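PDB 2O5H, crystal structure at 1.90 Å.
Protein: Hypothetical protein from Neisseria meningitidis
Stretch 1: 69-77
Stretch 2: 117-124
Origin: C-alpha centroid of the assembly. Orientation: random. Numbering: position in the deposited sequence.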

ATOM      1  N   LYS A  69      -9.344  12.200  -0.336  1.00 34.42           N
ATOM      2  CA  LYS A  69     -10.317  12.534  -1.383  1.00 35.39           C
ATOM      3  C   LYS A  69     -10.029  11.601  -2.555  1.00 34.83           C
ATOM      4  O   LYS A  69      -8.966  11.023  -2.620  1.00 35.96           O
ATOM      5  N   LEU A  70     -10.987  11.414  -3.458  1.00 35.46           N
ATOM      6  CA  LEU A  70     -10.806  10.448  -4.535  1.00 34.88           C
ATOM      7  C   LEU A  70     -10.939  11.100  -5.897  1.00 35.60           C
ATOM      8  O   LEU A  70     -11.823  11.916  -6.128  1.00 34.34           O
ATOM      9  N   GLN A  71     -10.112  10.651  -6.816  1.00 34.39           N
ATOM     10  CA  GLN A  71      -9.885  11.302  -8.071  1.00 37.38           C
ATOM     11  C   GLN A  71     -10.060  10.275  -9.196  1.00 38.04           C
ATOM     12  O   GLN A  71      -9.739   9.095  -9.026  1.00 37.74           O
ATOM     13  N   ARG A  72     -10.548  10.716 -10.342  1.00 38.97           N
ATOM     14  CA  ARG A  72     -10.463   9.926 -11.566  1.00 39.86           C
ATOM     15  C   ARG A  72     -10.101  10.839 -12.738  1.00 40.70           C
ATOM     16  O   ARG A  72     -10.588  11.962 -12.812  1.00 40.27           O
ATOM     17  N   ASP A  73      -9.240  10.355 -13.634  1.00 40.57           N
ATOM     18  CA  ASP A  73      -8.737  11.127 -14.800  1.00 41.50           C
ATOM     19  C   ASP A  73      -8.080  12.462 -14.405  1.00 40.83           C
ATOM     20  O   ASP A  73      -8.144  13.445 -15.135  1.00 41.08           O
ATOM     21  N   GLY A  74      -7.450  12.489 -13.238  1.00 40.26           N
ATOM     22  CA  GLY A  74      -6.701  13.657 -12.791  1.00 38.70           C
ATOM     23  C   GLY A  74      -7.561  14.741 -12.169  1.00 37.75           C
ATOM     24  O   GLY A  74      -7.110  15.884 -12.043  1.00 37.24           O
ATOM     25  N   GLN A  75      -8.786  14.391 -11.786  1.00 36.41           N
ATOM     26  CA  GLN A  75      -9.695  15.329 -11.135  1.00 35.55           C
ATOM     27  C   GLN A  75     -10.455  14.707  -9.983  1.00 33.79           C
ATOM     28  O   GLN A  75     -11.026  13.638 -10.113  1.00 33.99           O
ATOM     29  N   ILE A  76     -10.481  15.395  -8.853  1.00 33.01           N
ATOM     30  CA  ILE A  76     -11.287  14.954  -7.705  1.00 31.85           C
ATOM     31  C   ILE A  76     -12.809  15.003  -8.033  1.00 32.08           C
ATOM     32  O   ILE A  76     -13.302  15.965  -8.659  1.00 32.21           O
ATOM     33  N   ILE A  77     -13.524  13.947  -7.626  1.00 32.02           N
ATOM     34  CA  ILE A  77     -14.973  13.893  -7.701  1.00 32.58           C
ATOM     35  C   ILE A  77     -15.493  14.004  -6.270  1.00 31.94           C
ATOM     36  O   ILE A  77     -15.003  13.316  -5.377  1.00 31.72           O
ATOM     37  N   GLU A 117      -7.803  -0.796 -11.535  1.00 35.33           N
ATOM     38  CA  GLU A 117      -9.186  -0.773 -12.020  1.00 36.88           C
ATOM     39  C   GLU A 117     -10.182  -0.211 -11.013  1.00 36.58           C
ATOM     40  O   GLU A 117     -11.360  -0.356 -11.208  1.00 37.14           O
ATOM     41  N   ALA A 118      -9.703   0.437  -9.956  1.00 36.82           N
ATOM     42  CA  ALA A 118     -10.575   1.108  -8.968  1.00 36.60           C
ATOM     43  C   ALA A 118     -11.431   2.199  -9.623  1.00 36.54           C
ATOM     44  O   ALA A 118     -11.001   2.804 -10.632  1.00 35.47           O
ATOM     45  N   PRO A 119     -12.659   2.418  -9.115  1.00 35.85           N
ATOM     46  CA  PRO A 119     -13.484   3.577  -9.556  1.00 36.23           C
ATOM     47  C   PRO A 119     -12.772   4.941  -9.472  1.00 36.47           C
ATOM     48  O   PRO A 119     -12.974   5.834 -10.345  1.00 35.57           O
ATOM     49  N   ALA A 120     -11.922   5.081  -8.451  1.00 35.71           N
ATOM     50  CA  ALA A 120     -11.176   6.293  -8.206  1.00 34.80           C
ATOM     51  C   ALA A 120      -9.940   6.019  -7.332  1.00 34.51           C
ATOM     52  O   ALA A 120      -9.752   4.883  -6.813  1.00 33.85           O
ATOM     53  N   TYR A 121      -9.105   7.050  -7.169  1.00 34.24           N
ATOM     54  CA  TYR A 121      -7.733   6.900  -6.610  1.00 34.68           C
ATOM     55  C   TYR A 121      -7.456   7.950  -5.558  1.00 34.50           C
ATOM     56  O   TYR A 121      -8.024   9.052  -5.568  1.00 33.09           O
ATOM     57  N   ALA A 122      -6.579   7.598  -4.634  1.00 33.98           N
ATOM     58  CA  ALA A 122      -6.353   8.402  -3.437  1.00 34.02           C
ATOM     59  C   ALA A 122      -5.609   9.726  -3.676  1.00 33.29           C
ATOM     60  O   ALA A 122      -4.543   9.775  -4.321  1.00 33.56           O
ATOM     61  N   VAL A 123      -6.194  10.785  -3.129  1.00 33.03           N
ATOM     62  CA  VAL A 123      -5.538  12.094  -2.942  1.00 32.16           C
ATOM     63  C   VAL A 123      -5.549  12.416  -1.461  1.00 32.23           C
ATOM     64  O   VAL A 123      -6.598  12.371  -0.818  1.00 33.83           O
ATOM     65  N   TRP A 124      -4.381  12.739  -0.910  1.00 33.00           N
ATOM     66  CA  TRP A 124      -4.254  12.990   0.527  1.00 33.26           C
ATOM     67  C   TRP A 124      -4.143  14.487   0.768  1.00 34.66           C
ATOM     68  O   TRP A 124      -3.341  15.163   0.120  1.00 34.10           O
TER

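The strand from Tyr121 to Trp124 runs antiparallel to the strand from Lys69 to Arg72, and the loop before it adds further contacts; the side chains are best read against that ladder of backbone hydrogen bonds. Glu117, the first residue after a helix to leave helical geometry, points away and makes no contact here; it is exposed, as suits a charged residue. Ala118 contributes through its backbone: its carbonyl receives a weak hydrogen bond from Arg72, NH1 of Arg72 to O of Ala118 at 3.4 Å. The CA-to-CB bond of Pro119 points away, and its ring has the C-gamma exo pucker; its carbonyl takes the shorter of the two hydrogen bonds from Arg72, with NH1 of Arg72 to O of Pro119 at 2.9 Å. Arg72 starts sideways, but an extended chain (chi1, chi2 and chi3 all t) brings its guanidinium to these two oxygens, which lie at its edge, near the plane, where N-H bonds point. A long, flexible side chain with several donors suits this place, and a long salt bridge, NE of Arg72 to OD2 of Asp73 at 3.9 Å, adds a partner within stretch 1.

Ala120 is buried, and its small methyl fits against Leu70, CB of Ala120 to CB of Leu70 at 3.8 Å. The regular pairing begins at Tyr121, where N of Tyr121 to O of Gln71 is 2.8 Å and N of Gln71 to O of Tyr121 is 2.9 Å. Tyr121 (chi1 m) and Gln71 (chi1 t, chi2 m) project from the same face of the sheet, the one shared by Lys69 and Val123. The phenol of Tyr121 extends back beside the loop that precedes the strand. Tyr121 is partly exposed, as suits a ring with a polar hydroxyl.

Ala122 turns to the other face with its partner Leu70. The Leu70 side chain (chi1 m, chi2 t) reaches across the pair, CD2 of Leu70 lying 4.0 Å from CA of Ala122.

Val123 has the largest area covered by stretch 1. Its backbone pairs with Lys69, N of Lys69 to O of Val123 and N of Val123 to O of Lys69 both being 2.8 Å. Val123 (chi1 t) packs against both Gln71 and Ile76: its CG2 is 3.6 Å from CB of Gln71, and its CG1 is 4.1 Å from CD1 of Ile76, whose chain (chi1 m, chi2 t) comes nearer at its end. A beta-branched residue suits both the strand and this buried site. Lys69 begins on this face, but its extended chain leads its amine away. Trp124 points away, its NE1 hydrogen-bonded elsewhere in the structure.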

ATOM      1  CB  LYS A  69     -10.216  14.026  -1.778  1.00 35.21           C
ATOM      2  CG  LYS A  69     -10.880  14.963  -0.740  1.00 36.14           C
ATOM      3  CD  LYS A  69     -10.788  16.452  -1.105  1.00 36.61           C
ATOM      4  CE  LYS A  69     -11.189  17.306   0.095  1.00 38.65           C
ATOM      5  NZ  LYS A  69     -10.683  18.715   0.015  1.00 41.86           N
ATOM      6  CB  LEU A  70     -11.818   9.273  -4.356  1.00 35.37           C
ATOM      7  CG  LEU A  70     -11.715   8.532  -3.008  1.00 32.33           C
ATOM      8  CD1 LEU A  70     -12.790   7.387  -2.917  1.00 32.59           C
ATOM      9  CD2 LEU A  70     -10.315   7.962  -2.818  1.00 33.75           C
ATOM     10  CB  GLN A  71      -8.435  11.786  -7.970  1.00 37.71           C
ATOM     11  CG  GLN A  71      -7.699  12.150  -9.185  1.00 42.15           C
ATOM     12  CD  GLN A  71      -7.166  11.017  -9.981  1.00 39.86           C
ATOM     13  OE1 GLN A  71      -6.226  10.273  -9.586  1.00 43.50           O
ATOM     14  NE2 GLN A  71      -7.688  10.927 -11.181  1.00 38.10           N
ATOM     15  CB  ARG A  72     -11.758   9.180 -11.842  1.00 40.84           C
ATOM     16  CG  ARG A  72     -11.540   8.134 -12.891  1.00 44.84           C
ATOM     17  CD  ARG A  72     -12.797   7.644 -13.610  1.00 48.85           C
ATOM     18  NE  ARG A  72     -12.354   6.614 -14.558  1.00 53.19           N
ATOM     19  CZ  ARG A  72     -12.107   5.338 -14.235  1.00 54.43           C
ATOM     20  NH1 ARG A  72     -12.301   4.895 -12.990  1.00 53.70           N
ATOM     21  NH2 ARG A  72     -11.691   4.494 -15.169  1.00 53.27           N
ATOM     22  CB  ASP A  73      -9.820  11.353 -15.867  1.00 41.84           C
ATOM     23  CG  ASP A  73     -10.619  10.096 -16.185  1.00 45.10           C
ATOM     24  OD1 ASP A  73     -10.015   9.061 -16.541  1.00 50.11           O
ATOM     25  OD2 ASP A  73     -11.866  10.141 -16.077  1.00 48.81           O
ATOM     26  CB  GLN A  75     -10.691  15.902 -12.151  1.00 36.25           C
ATOM     27  CG  GLN A  75     -11.080  17.334 -11.878  1.00 35.99           C
ATOM     28  CD  GLN A  75     -11.949  17.952 -12.975  1.00 36.49           C
ATOM     29  OE1 GLN A  75     -13.060  17.459 -13.302  1.00 39.08           O
ATOM     30  NE2 GLN A  75     -11.490  19.065 -13.496  1.00 31.99           N
ATOM     31  CB  ILE A  76     -10.934  15.795  -6.428  1.00 31.52           C
ATOM     32  CG1 ILE A  76      -9.514  15.456  -5.938  1.00 32.08           C
ATOM     33  CG2 ILE A  76     -11.939  15.567  -5.279  1.00 31.32           C
ATOM     34  CD1 ILE A  76      -8.907  16.484  -5.021  1.00 32.02           C
ATOM     35  CB  ILE A  77     -15.439  12.531  -8.308  1.00 32.47           C
ATOM     36  CG1 ILE A  77     -14.841  12.357  -9.720  1.00 35.35           C
ATOM     37  CG2 ILE A  77     -16.975  12.443  -8.312  1.00 32.42           C
ATOM     38  CD1 ILE A  77     -14.809  10.913 -10.206  1.00 39.22           C
ATOM     39  CB  GLU A 117      -9.682  -2.163 -12.496  1.00 36.87           C
ATOM     40  CG  GLU A 117      -8.679  -3.217 -12.625  1.00 36.95           C
ATOM     41  CD  GLU A 117      -9.171  -4.417 -13.409  1.00 37.37           C
ATOM     42  OE1 GLU A 117     -10.307  -4.877 -13.181  1.00 39.40           O
ATOM     43  OE2 GLU A 117      -8.397  -4.896 -14.257  1.00 40.07           O
ATOM     44  CB  ALA A 118      -9.707   1.715  -7.830  1.00 36.24           C
ATOM     45  CB  PRO A 119     -14.675   3.554  -8.565  1.00 37.18           C
ATOM     46  CG  PRO A 119     -14.759   2.174  -8.093  1.00 35.84           C
ATOM     47  CD  PRO A 119     -13.395   1.538  -8.177  1.00 35.59           C
ATOM     48  CB  ALA A 120     -12.078   7.341  -7.580  1.00 35.02           C
ATOM     49  CB  TYR A 121      -6.656   6.956  -7.721  1.00 34.11           C
ATOM     50  CG  TYR A 121      -6.803   5.801  -8.671  1.00 36.83           C
ATOM     51  CD1 TYR A 121      -6.245   4.526  -8.377  1.00 36.72           C
ATOM     52  CD2 TYR A 121      -7.557   5.946  -9.843  1.00 38.33           C
ATOM     53  CE1 TYR A 121      -6.441   3.441  -9.253  1.00 39.08           C
ATOM     54  CE2 TYR A 121      -7.747   4.893 -10.702  1.00 38.18           C
ATOM     55  CZ  TYR A 121      -7.187   3.642 -10.416  1.00 37.54           C
ATOM     56  OH  TYR A 121      -7.382   2.611 -11.334  1.00 38.26           O
ATOM     57  CB  ALA A 122      -5.626   7.537  -2.344  1.00 34.43           C
ATOM     58  CB  VAL A 123      -6.250  13.204  -3.755  1.00 31.52           C
ATOM     59  CG1 VAL A 123      -5.571  14.558  -3.540  1.00 30.45           C
ATOM     60  CG2 VAL A 123      -6.254  12.809  -5.235  1.00 32.04           C
ATOM     61  CB  TRP A 124      -3.018  12.286   1.069  1.00 32.70           C
ATOM     62  CG  TRP A 124      -3.240  10.819   1.144  1.00 31.60           C
ATOM     63  CD1 TRP A 124      -2.998   9.890   0.179  1.00 32.39           C
ATOM     64  CD2 TRP A 124      -3.825  10.127   2.251  1.00 31.66           C
ATOM     65  NE1 TRP A 124      -3.399   8.632   0.629  1.00 34.44           N
ATOM     66  CE2 TRP A 124      -3.911   8.765   1.902  1.00 31.50           C
ATOM     67  CE3 TRP A 124      -4.290  10.542   3.519  1.00 31.49           C
ATOM     68  CZ2 TRP A 124      -4.412   7.794   2.790  1.00 34.22           C
ATOM     69  CZ3 TRP A 124      -4.808   9.587   4.387  1.00 32.93           C
ATOM     70  CH2 TRP A 124      -4.871   8.225   4.019  1.00 30.98           C
TER